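Local coordinates for protein carbohydrate binding module E1 (Uncultured bacterium, PDB 5KLE) that binds cello-oligosaccharides such as cellopentaose as a carbohydrate-binding module, and probably recognises cellulose chains, at residues K15-G20 with V92-W97; F23-G28 with R88-K93; C30-K35 with N76-I81; T46-S51 with V84-S89. All blocks are in the same frame, centred on the assembly; numbering follows the deposited sequence.

Contact 1: K15-G20 with V92-W97; sequences KTAAKG and VKFDNW. With BGC (beta-D-glucopyranose), chain B; BGC (beta-D-glucopyranose), chain C.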
# COMPACT_ATOMS: atom_id res chain seq x y z
N LYS A 15 -3.62 -2.04 9.76
CA LYS A 15 -3.78 -3.30 9.05
C LYS A 15 -2.41 -3.86 8.70
O LYS A 15 -1.45 -3.10 8.55
CB LYS A 15 -4.60 -3.10 7.77
CG LYS A 15 -6.07 -2.67 8.03
CD LYS A 15 -6.84 -2.40 6.74
CE LYS A 15 -8.31 -2.13 7.09
NZ LYS A 15 -9.13 -1.66 5.89
N THR A 16 -2.33 -5.18 8.53
CA THR A 16 -1.10 -5.85 8.10
C THR A 16 -1.39 -6.69 6.86
O THR A 16 -2.27 -7.55 6.88
CB THR A 16 -0.54 -6.73 9.22
OG1 THR A 16 -0.22 -5.93 10.38
CG2 THR A 16 0.73 -7.44 8.76
N ALA A 17 -0.63 -6.43 5.77
CA ALA A 17 -0.84 -7.18 4.53
C ALA A 17 0.05 -8.41 4.52
O ALA A 17 1.21 -8.37 4.94
CB ALA A 17 -0.47 -6.31 3.32
N ALA A 18 -0.50 -9.52 4.01
CA ALA A 18 0.28 -10.72 3.72
C ALA A 18 0.56 -10.82 2.23
O ALA A 18 -0.30 -10.45 1.41
CB ALA A 18 -0.46 -11.98 4.19
N LYS A 19 1.76 -11.30 1.89
CA LYS A 19 2.20 -11.38 0.49
C LYS A 19 1.17 -12.08 -0.37
O LYS A 19 0.83 -13.25 -0.12
CB LYS A 19 3.55 -12.12 0.42
CG LYS A 19 4.14 -12.24 -0.97
CD LYS A 19 5.49 -12.95 -0.85
CE LYS A 19 6.27 -13.01 -2.17
NZ LYS A 19 5.53 -13.71 -3.25
N GLY A 20 0.67 -11.37 -1.37
CA GLY A 20 -0.23 -11.94 -2.36
C GLY A 20 -1.68 -12.11 -1.93
O GLY A 20 -2.44 -12.65 -2.73
N VAL A 92 -7.31 -4.89 -2.46
CA VAL A 92 -5.94 -4.64 -2.92
C VAL A 92 -5.06 -5.76 -2.41
O VAL A 92 -5.35 -6.37 -1.38
CB VAL A 92 -5.44 -3.26 -2.43
CG1 VAL A 92 -5.23 -3.27 -0.93
CG2 VAL A 92 -4.17 -2.86 -3.17
N LYS A 93 -3.97 -6.06 -3.15
CA LYS A 93 -2.92 -6.93 -2.60
C LYS A 93 -1.54 -6.34 -2.83
O LYS A 93 -1.31 -5.61 -3.79
CB LYS A 93 -2.97 -8.38 -3.10
CG LYS A 93 -3.03 -8.53 -4.60
CD LYS A 93 -3.13 -10.03 -4.88
CE LYS A 93 -3.47 -10.35 -6.29
NZ LYS A 93 -3.57 -11.85 -6.46
N PHE A 94 -0.64 -6.63 -1.89
CA PHE A 94 0.77 -6.28 -1.98
C PHE A 94 1.57 -7.56 -2.22
O PHE A 94 1.25 -8.61 -1.66
CB PHE A 94 1.27 -5.63 -0.69
CG PHE A 94 0.59 -4.32 -0.32
CD1 PHE A 94 -0.23 -3.63 -1.22
CD2 PHE A 94 0.77 -3.79 0.95
CE1 PHE A 94 -0.88 -2.42 -0.84
CE2 PHE A 94 0.16 -2.59 1.32
CZ PHE A 94 -0.67 -1.90 0.42
N ASP A 95 2.61 -7.46 -3.06
CA ASP A 95 3.45 -8.61 -3.41
C ASP A 95 4.85 -8.09 -3.71
O ASP A 95 5.12 -6.88 -3.64
CB ASP A 95 2.82 -9.39 -4.59
CG ASP A 95 3.11 -10.91 -4.57
OD1 ASP A 95 4.19 -11.35 -4.13
OD2 ASP A 95 2.25 -11.69 -5.06
N ASN A 96 5.76 -9.00 -4.06
CA ASN A 96 7.12 -8.61 -4.38
C ASN A 96 7.73 -9.73 -5.19
O ASN A 96 7.49 -10.91 -4.90
CB ASN A 96 7.98 -8.30 -3.13
CG ASN A 96 8.03 -9.45 -2.14
OD1 ASN A 96 7.11 -9.61 -1.34
ND2 ASN A 96 9.10 -10.24 -2.16
N TRP A 97 8.50 -9.35 -6.21
CA TRP A 97 9.21 -10.33 -7.04
C TRP A 97 10.30 -9.68 -7.87
O TRP A 97 10.44 -8.45 -7.83
CB TRP A 97 8.25 -11.12 -7.96
CG TRP A 97 7.43 -10.27 -8.93
CD1 TRP A 97 7.89 -9.60 -10.04
CD2 TRP A 97 6.01 -10.04 -8.89
NE1 TRP A 97 6.85 -8.97 -10.68
CE2 TRP A 97 5.68 -9.22 -10.00
CE3 TRP A 97 4.98 -10.45 -8.02
CZ2 TRP A 97 4.38 -8.80 -10.26
CZ3 TRP A 97 3.68 -10.03 -8.29
CH2 TRP A 97 3.39 -9.22 -9.40
OXT TRP A 97 11.06 -10.37 -8.59
C2 BGC B . 6.41 -13.93 -10.17
C3 BGC B . 5.02 -13.94 -10.77
C4 BGC B . 4.79 -12.66 -11.61
C5 BGC B . 5.95 -12.49 -12.56
C6 BGC B . 6.13 -11.23 -13.42
C1 BGC B . 7.47 -13.68 -11.24
O2 BGC B . 6.67 -15.17 -9.55
O3 BGC B . 4.08 -14.17 -9.72
O4 BGC B . 3.59 -12.86 -12.28
O5 BGC B . 7.20 -12.53 -11.92
O6 BGC B . 7.33 -11.40 -14.13
C2 BGC C . -3.30 -11.43 -10.22
C3 BGC C . -4.74 -11.81 -10.13
C4 BGC C . -5.55 -11.06 -11.18
C5 BGC C . -4.99 -11.30 -12.52
C6 BGC C . -5.58 -10.39 -13.56
C1 BGC C . -2.80 -11.65 -11.65
O2 BGC C . -2.54 -12.18 -9.29
O3 BGC C . -5.20 -11.51 -8.82
O4 BGC C . -6.81 -11.53 -11.23
O5 BGC C . -3.61 -11.02 -12.55
O6 BGC C . -4.76 -10.42 -14.68
O HOH W 1 -1.53 -8.15 0.43
O HOH W 2 2.36 -14.25 -3.99
O HOH W 3 6.80 -13.60 -5.76
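Lys19 reaches Asp95 with a straight chain that turns only at its tip. CG lies anti to the backbone N (chi1 -179°), and the last torsion (chi4 -59°) brings NZ round to the carboxylate. The contact joins the loop after strand 15-16 to strand 90-96. These two strands belong to the two different sheets of a beta-sandwich, a fold common among carbohydrate-binding modules. Lys19 NZ forms a salt bridge of 2.9 Å with Asp95 OD1, on the syn lone pair of that oxygen. The backbone N of Asn96 meets the same OD1 on its anti side at 2.8 Å. Two donors thus hold one oxygen and limit the rotation of the carboxylate. One water links Lys19 NZ to Asn96 O. Another donates to Asp95 OD2 and is only weakly bound by NZ. An alanine in place of Asp95 would probably leave the Lys19 ammonium without its charged mate and freer to turn, and Asn96 N without this acceptor. Asn96 OD1 touches the Lys19 chain at CE but is hydrogen-bonded to Tyr33 OH. Gly20 N donates to Phe94 O in a nearly straight bond (2.8 Å, 175°), and a water joins Ala18 O to Phe94 N. Ala17 CB points to strand 90-96 and packs against Phe94 CD2 at 3.7 Å. The glycan site adjoins. Glu22, Trp45 and Trp68 complete it. Trp97 carries the glucose of chain B over one face, with C4 3.8 Å above the ring plane. Lys93 NZ donates to O3 and O2 of the chain C glucose, at 2.9 Å and 3.0 Å.

Contact 2: F23-G28 with R88-K93; sequences FSAVAG and RSFNVK. With BGC (beta-D-glucopyranose), chain C.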
# COMPACT_ATOMS: atom_id res chain seq x y z
N PHE A 23 -7.08 -7.84 0.51
CA PHE A 23 -7.80 -7.37 1.69
C PHE A 23 -8.55 -6.09 1.32
O PHE A 23 -8.22 -5.43 0.33
CB PHE A 23 -6.85 -7.20 2.89
CG PHE A 23 -5.82 -6.13 2.70
CD1 PHE A 23 -4.62 -6.37 2.03
CD2 PHE A 23 -6.06 -4.84 3.16
CE1 PHE A 23 -3.67 -5.35 1.87
CE2 PHE A 23 -5.14 -3.82 3.01
CZ PHE A 23 -3.95 -4.06 2.36
N SER A 24 -9.58 -5.78 2.09
CA SER A 24 -10.37 -4.58 1.85
C SER A 24 -9.66 -3.37 2.42
O SER A 24 -9.24 -3.39 3.59
CB SER A 24 -11.72 -4.71 2.54
OG SER A 24 -12.55 -3.61 2.21
N ALA A 25 -9.52 -2.31 1.61
CA ALA A 25 -8.73 -1.14 1.97
C ALA A 25 -9.54 0.13 1.75
O ALA A 25 -10.43 0.16 0.88
CB ALA A 25 -7.48 -1.07 1.09
N VAL A 26 -9.22 1.17 2.53
CA VAL A 26 -9.89 2.46 2.39
C VAL A 26 -8.89 3.59 2.56
O VAL A 26 -7.85 3.45 3.21
CB VAL A 26 -11.05 2.72 3.39
CG1 VAL A 26 -12.27 1.85 3.13
CG2 VAL A 26 -10.58 2.51 4.74
N ALA A 27 -9.22 4.74 1.96
CA ALA A 27 -8.42 5.94 2.16
C ALA A 27 -8.21 6.22 3.65
O ALA A 27 -9.17 6.19 4.45
CB ALA A 27 -9.11 7.14 1.50
N GLY A 28 -6.95 6.55 4.01
CA GLY A 28 -6.57 6.79 5.39
C GLY A 28 -5.93 5.60 6.08
O GLY A 28 -5.29 5.78 7.13
N ARG A 88 -13.80 4.90 -2.51
CA ARG A 88 -14.63 3.90 -1.84
C ARG A 88 -13.73 2.71 -1.50
O ARG A 88 -12.62 2.59 -2.02
CB ARG A 88 -15.81 3.45 -2.71
CG ARG A 88 -15.43 2.75 -4.06
CD ARG A 88 -16.66 2.45 -4.97
NE ARG A 88 -17.32 3.72 -5.35
CZ ARG A 88 -17.47 4.19 -6.58
NH1 ARG A 88 -17.12 3.46 -7.67
NH2 ARG A 88 -18.00 5.39 -6.70
N SER A 89 -14.20 1.85 -0.61
CA SER A 89 -13.38 0.69 -0.26
C SER A 89 -13.14 -0.20 -1.48
O SER A 89 -13.98 -0.31 -2.39
CB SER A 89 -14.01 -0.12 0.88
OG SER A 89 -15.24 -0.76 0.46
N PHE A 90 -11.98 -0.84 -1.50
CA PHE A 90 -11.59 -1.63 -2.67
C PHE A 90 -10.73 -2.78 -2.20
O PHE A 90 -10.21 -2.76 -1.07
CB PHE A 90 -10.86 -0.75 -3.72
CG PHE A 90 -9.56 -0.12 -3.21
CD1 PHE A 90 -9.56 0.99 -2.35
CD2 PHE A 90 -8.36 -0.61 -3.64
CE1 PHE A 90 -8.33 1.55 -1.90
CE2 PHE A 90 -7.15 -0.05 -3.21
CZ PHE A 90 -7.12 1.02 -2.33
N ASN A 91 -10.58 -3.82 -3.03
CA ASN A 91 -9.73 -4.96 -2.64
C ASN A 91 -8.36 -4.80 -3.28
O ASN A 91 -8.25 -4.66 -4.51
CB ASN A 91 -10.34 -6.29 -3.09
CG ASN A 91 -11.57 -6.66 -2.31
OD1 ASN A 91 -11.73 -6.28 -1.14
ND2 ASN A 91 -12.41 -7.48 -2.92
N VAL A 92 -7.31 -4.89 -2.46
CA VAL A 92 -5.94 -4.64 -2.92
C VAL A 92 -5.06 -5.76 -2.41
O VAL A 92 -5.35 -6.37 -1.38
CB VAL A 92 -5.44 -3.26 -2.43
CG1 VAL A 92 -5.23 -3.27 -0.93
CG2 VAL A 92 -4.17 -2.86 -3.17
N LYS A 93 -3.97 -6.06 -3.15
CA LYS A 93 -2.92 -6.93 -2.60
C LYS A 93 -1.54 -6.34 -2.83
O LYS A 93 -1.31 -5.61 -3.79
CB LYS A 93 -2.97 -8.38 -3.10
CG LYS A 93 -3.03 -8.53 -4.60
CD LYS A 93 -3.13 -10.03 -4.88
CE LYS A 93 -3.47 -10.35 -6.29
NZ LYS A 93 -3.57 -11.85 -6.46
C2 BGC C . -3.30 -11.43 -10.22
C3 BGC C . -4.74 -11.81 -10.13
C4 BGC C . -5.55 -11.06 -11.18
C5 BGC C . -4.99 -11.30 -12.52
C6 BGC C . -5.58 -10.39 -13.56
C1 BGC C . -2.80 -11.65 -11.65
O2 BGC C . -2.54 -12.18 -9.29
O3 BGC C . -5.20 -11.51 -8.82
O4 BGC C . -6.81 -11.53 -11.23
O5 BGC C . -3.61 -11.02 -12.55
O6 BGC C . -4.76 -10.42 -14.68
O HOH W 4 -14.83 -3.50 0.54
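Val92 CG1 lies over one face of the Phe23 ring, 3.9 Å from its centroid and displaced toward the rim. This is a CH-pi contact, and CZ is the nearest ring atom to the methyl. The two side chains lie side by side and point the same way. Ala25 CB covers the Phe90 ring in the same manner, 4.2 Å from that centroid. Phe90 CG sits between the backbone N and the carbonyl carbon (chi1 61°), and CD1 comes to 3.4 Å from Ala25 O. Val92 CG1 also touches Ala25 CB at 3.7 Å, so one methyl serves both neighbours. Strand 23-25 is an edge strand of the four-stranded antiparallel sheet of the beta-sandwich. It pairs with strand 90-96, and Phe23, Ala25, Phe90 and Val92 share the face turned to the other sheet, where Tyr52 meets both Phe90 and Val92. Phe23 with Val92 and Ala25 with Phe90 are hydrogen-bonded pairs, each with two backbone bonds. The shortest of the four, from Ala25 N to Phe90 O, is 2.8 Å. Ser24 and Asn91 form the non-hydrogen-bonded pair between them, with side chains on the other face. Between the strands, Ser24 CA makes a CA-H...O contact with Phe90 O, and Asn91 CA one with Phe23 O. Ser24 O receives Lys15 NZ from outside. One water bridges Ser24 OG and Ser89 OG, at 2.8 Å from Ser24 OG. Beyond the strand, Val26 CG1 presses tightly on Ser89 CB at 3.5 Å.

Contact 3: C30-K35 with N76-I81; sequences CIKYNK and NGDLYI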
# COMPACT_ATOMS: atom_id res chain seq x y z
N CYS A 30 -3.30 2.68 7.09
CA CYS A 30 -1.84 2.63 7.23
C CYS A 30 -1.47 1.15 7.34
O CYS A 30 -1.75 0.52 8.37
CB CYS A 30 -1.43 3.40 8.48
SG CYS A 30 0.37 3.26 8.81
N ILE A 31 -0.89 0.60 6.27
CA ILE A 31 -0.71 -0.84 6.11
C ILE A 31 0.75 -1.19 6.38
O ILE A 31 1.66 -0.61 5.75
CB ILE A 31 -1.04 -1.27 4.66
CG1 ILE A 31 -2.35 -0.66 4.17
CG2 ILE A 31 -1.01 -2.84 4.55
CD1 ILE A 31 -3.46 -1.06 4.95
N LYS A 32 1.00 -2.18 7.24
CA LYS A 32 2.34 -2.75 7.40
C LYS A 32 2.50 -3.88 6.38
O LYS A 32 1.62 -4.73 6.26
CB LYS A 32 2.50 -3.33 8.80
CG LYS A 32 3.88 -3.94 9.08
CD LYS A 32 3.95 -4.61 10.46
CE LYS A 32 5.32 -5.20 10.72
NZ LYS A 32 5.39 -5.61 12.17
N TYR A 33 3.64 -3.89 5.68
CA TYR A 33 3.95 -4.99 4.77
C TYR A 33 5.45 -5.25 4.83
O TYR A 33 6.24 -4.34 4.58
CB TYR A 33 3.57 -4.64 3.32
CG TYR A 33 3.88 -5.75 2.34
CD1 TYR A 33 3.23 -6.98 2.44
CD2 TYR A 33 4.85 -5.60 1.34
CE1 TYR A 33 3.53 -8.02 1.57
CE2 TYR A 33 5.15 -6.66 0.43
CZ TYR A 33 4.50 -7.87 0.57
OH TYR A 33 4.73 -8.93 -0.28
N ASN A 34 5.83 -6.51 5.08
CA ASN A 34 7.24 -6.88 5.04
C ASN A 34 7.61 -7.38 3.64
O ASN A 34 7.05 -8.38 3.17
CB ASN A 34 7.56 -7.94 6.10
CG ASN A 34 9.03 -8.29 6.13
OD1 ASN A 34 9.49 -9.13 5.35
ND2 ASN A 34 9.78 -7.64 7.02
N LYS A 35 8.56 -6.68 2.97
CA LYS A 35 9.12 -7.09 1.68
C LYS A 35 10.46 -7.77 1.90
O LYS A 35 11.44 -7.12 2.31
CB LYS A 35 9.27 -5.90 0.72
CG LYS A 35 9.99 -6.33 -0.56
CD LYS A 35 9.79 -5.37 -1.73
CE LYS A 35 10.57 -4.06 -1.57
NZ LYS A 35 12.03 -4.20 -1.90
N ASN A 76 13.74 -3.21 1.30
CA ASN A 76 13.38 -4.48 1.91
C ASN A 76 13.12 -4.26 3.40
O ASN A 76 13.52 -3.24 3.98
CB ASN A 76 14.48 -5.52 1.71
CG ASN A 76 14.63 -5.95 0.26
OD1 ASN A 76 13.64 -5.97 -0.49
ND2 ASN A 76 15.84 -6.30 -0.16
N GLY A 77 12.47 -5.22 4.02
CA GLY A 77 12.08 -5.10 5.42
C GLY A 77 10.64 -4.64 5.60
O GLY A 77 9.80 -4.75 4.70
N ASP A 78 10.36 -4.10 6.79
CA ASP A 78 9.01 -3.65 7.10
C ASP A 78 8.77 -2.30 6.44
O ASP A 78 9.53 -1.34 6.66
CB ASP A 78 8.81 -3.46 8.60
CG ASP A 78 8.76 -4.76 9.37
OD1 ASP A 78 8.43 -5.81 8.79
OD2 ASP A 78 9.00 -4.70 10.60
N LEU A 79 7.68 -2.20 5.68
CA LEU A 79 7.28 -0.97 5.03
C LEU A 79 5.95 -0.54 5.61
O LEU A 79 5.12 -1.38 5.94
CB LEU A 79 7.05 -1.23 3.52
CG LEU A 79 8.33 -1.58 2.74
CD1 LEU A 79 7.88 -1.98 1.34
CD2 LEU A 79 9.32 -0.46 2.68
N TYR A 80 5.73 0.77 5.71
CA TYR A 80 4.45 1.33 6.15
C TYR A 80 3.88 2.16 5.01
O TYR A 80 4.49 3.14 4.57
CB TYR A 80 4.63 2.11 7.47
CG TYR A 80 5.09 1.15 8.56
CD1 TYR A 80 4.15 0.34 9.26
CD2 TYR A 80 6.45 0.87 8.76
CE1 TYR A 80 4.56 -0.58 10.17
CE2 TYR A 80 6.85 -0.08 9.68
CZ TYR A 80 5.92 -0.79 10.38
OH TYR A 80 6.38 -1.72 11.29
N ILE A 81 2.72 1.74 4.51
CA ILE A 81 2.13 2.26 3.28
C ILE A 81 0.80 2.93 3.63
O ILE A 81 -0.17 2.25 4.04
CB ILE A 81 1.97 1.15 2.24
CG1 ILE A 81 3.34 0.44 2.09
CG2 ILE A 81 1.46 1.72 0.93
CD1 ILE A 81 3.41 -0.61 1.00
O HOH W 5 8.14 -6.30 12.74
O HOH W 6 5.74 -3.34 13.71
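Lys32 lies alongside Tyr80, its CG 3.6 Å from CE1 of the ring. Strands 30-35 and 77-86 are antiparallel neighbours here, in the five-stranded sheet of the beta-sandwich. Cys30, at the start of the first strand, is disulfide-bonded to Cys8. Backbone polarity is met by three hydrogen-bonded pairs: Ile31 with Ile81, Tyr33 with Leu79, and Lys35 with Gly77. Each pair exchanges two N-H...O bonds, six in all, the one from Leu79 N to Tyr33 O being 2.8 Å long. CA-H...O contacts fill the intervening positions, as from Lys32 CA to Leu79 O. On the face with Lys32, Asn34, Asp78 and Tyr80, the charged groups of Lys32 and Asp78 do not touch, with NZ 4.0 Å from OD2. A water accepts from NZ and donates to OD2, bridging them. A second water accepts from NZ and is bonded to Tyr80 OH. The extended lysine chain, with CG anti to the backbone N (chi1 -179°), leads over to these waters. Asp78 OD1 has its own donor, Asn34 ND2, at 2.9 Å and nearly straight (174°). OD1 lies in the amide plane of Asn34, but the N-H meets the carboxylate from above its plane, the two planes being 79° apart. On the opposite face, Ile31, Tyr33, Leu79 and Ile81 turn to the sandwich interior, where Ile31 and Ile81 touch Phe94 of the other sheet. Tyr33 OH is satisfied by Asn96 OD1. Lys35 is buried, and its ammonium is held by Gly38 O, Ala74 O and Asn76. Its chain bends twice near the tip, and NZ reaches Asn76 OD1 at 2.8 Å.

Contact 4: T46-S51 with V84-S89; sequences TGVASS and VSASRS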
# COMPACT_ATOMS: atom_id res chain seq x y z
N THR A 46 -10.63 -3.85 -8.60
CA THR A 46 -11.98 -3.36 -8.30
C THR A 46 -12.39 -2.21 -9.23
O THR A 46 -13.59 -1.89 -9.31
CB THR A 46 -12.04 -2.87 -6.83
OG1 THR A 46 -11.42 -3.84 -5.97
CG2 THR A 46 -13.52 -2.66 -6.35
N GLY A 47 -11.44 -1.54 -9.89
CA GLY A 47 -11.75 -0.41 -10.76
C GLY A 47 -11.72 0.94 -10.08
O GLY A 47 -12.06 1.95 -10.72
N VAL A 48 -11.30 0.99 -8.82
CA VAL A 48 -11.29 2.21 -8.02
C VAL A 48 -9.87 2.74 -8.00
O VAL A 48 -8.96 2.05 -7.58
CB VAL A 48 -11.79 1.87 -6.61
CG1 VAL A 48 -11.64 3.07 -5.69
CG2 VAL A 48 -13.24 1.44 -6.65
N ALA A 49 -9.65 3.97 -8.48
CA ALA A 49 -8.30 4.52 -8.45
C ALA A 49 -7.84 4.79 -7.02
O ALA A 49 -8.63 5.21 -6.17
CB ALA A 49 -8.30 5.85 -9.21
N SER A 50 -6.55 4.55 -6.77
CA SER A 50 -5.99 4.78 -5.44
C SER A 50 -4.58 5.37 -5.51
O SER A 50 -3.92 5.31 -6.55
CB SER A 50 -5.98 3.46 -4.62
OG SER A 50 -5.21 2.46 -5.27
N SER A 51 -4.13 5.97 -4.41
CA SER A 51 -2.76 6.48 -4.33
C SER A 51 -2.19 6.24 -2.94
O SER A 51 -2.93 6.12 -1.96
CB SER A 51 -2.67 7.95 -4.71
OG SER A 51 -3.25 8.79 -3.74
N VAL A 84 -3.50 7.22 0.51
CA VAL A 84 -3.71 8.66 0.51
C VAL A 84 -5.09 9.00 0.01
O VAL A 84 -5.75 9.91 0.54
CB VAL A 84 -2.60 9.33 -0.33
CG1 VAL A 84 -2.91 10.82 -0.47
CG2 VAL A 84 -1.24 9.14 0.36
N SER A 85 -5.56 8.31 -1.03
CA SER A 85 -6.84 8.66 -1.63
C SER A 85 -7.43 7.40 -2.25
O SER A 85 -6.70 6.52 -2.71
CB SER A 85 -6.68 9.76 -2.70
OG SER A 85 -5.87 9.32 -3.78
N ALA A 86 -8.77 7.35 -2.26
CA ALA A 86 -9.58 6.32 -2.91
C ALA A 86 -11.04 6.69 -2.65
O ALA A 86 -11.39 7.01 -1.51
CB ALA A 86 -9.30 4.91 -2.31
N SER A 87 -11.90 6.62 -3.68
CA SER A 87 -13.28 7.09 -3.51
C SER A 87 -14.16 6.18 -2.66
O SER A 87 -15.18 6.66 -2.14
CB SER A 87 -13.98 7.31 -4.85
OG SER A 87 -14.29 6.05 -5.44
N ARG A 88 -13.80 4.90 -2.51
CA ARG A 88 -14.63 3.90 -1.84
C ARG A 88 -13.73 2.71 -1.50
O ARG A 88 -12.62 2.59 -2.02
CB ARG A 88 -15.81 3.45 -2.71
CG ARG A 88 -15.43 2.75 -4.06
CD ARG A 88 -16.66 2.45 -4.97
NE ARG A 88 -17.32 3.72 -5.35
CZ ARG A 88 -17.47 4.19 -6.58
NH1 ARG A 88 -17.12 3.46 -7.67
NH2 ARG A 88 -18.00 5.39 -6.70
N SER A 89 -14.20 1.85 -0.61
CA SER A 89 -13.38 0.69 -0.26
C SER A 89 -13.14 -0.20 -1.48
O SER A 89 -13.98 -0.31 -2.39
CB SER A 89 -14.01 -0.12 0.88
OG SER A 89 -15.24 -0.76 0.46
O HOH W 7 -10.79 6.67 -6.26
O HOH W 8 -7.16 8.29 -6.03
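Ser51 faces both Val84 and Ser85, which makes a classic beta bulge where strands 50-54 and 77-86 run antiparallel in the five-stranded sheet of the beta-sandwich. Two backbone bonds define it. Val84 N donates to Ser51 O at 2.8 Å, and Ser51 N donates to the Ser85 carbonyl oxygen at 3.1 Å. Two CA-H...O contacts add to them: Ser50 CA approaches Ser85 O, and Ala86 CA approaches Ala49 O. Among side-chain bonds, Ser51 OG and Ser85 OG meet at 2.7 Å, and either may be the donor. Both side chains leave the same face of the sheet, and each OG stands between its own backbone N and carbonyl carbon, where the two hydroxyls meet. Ser50 OG is bonded elsewhere, to Tyr52 OH. Water takes over where the strands part. One molecule donates to Ala49 O at 2.6 Å and accepts from Ser87 N. Another binds Ser85 OG and gives only a weak bond to Ala49 O. The apolar part belongs to Val48, which is buried in the loop before strand 50-54. Its side chain and that of Arg88 cross obliquely, with CG2 3.6 Å from Arg88 CG. The other methyl, CG1, lies near Ser87 OG and the Arg88 carbonyl. Val48 also touches Phe90, on the opposite sheet. An alanine in place of Val48 would probably open a gap beside the aliphatic part of Arg88 and leave that chain freer to turn. Ser87 OG lies 3.7 Å above the guanidinium plane of Arg88, displaced toward its rim.

Overall arrangement
Contacts 1 and 2 share Val92 and Lys93 on strand 90-96, their centres 12 Å apart. Ala17 CB of contact 1 also packs on Phe23 CE1 of contact 2 at 3.6 Å. Contact 3 lies in the sheet that also holds strand 15-16 of contact 1; their centres are 9 Å apart. Tyr33 OH and Asn96 OD1 join them at 2.7 Å across the sandwich. Contact 4 sits farther along strand 77-86, about 19 Å from contact 3 between centres. Its centre is about 7 Å from that of contact 2, where Thr46 OG1 accepts from Asn91 N at 3.1 Å. Contacts 1 and 2 contain glycan-pocket residues. The side chains of Tyr33 and Val48 stay about 10 and 12 Å from a bound glucose.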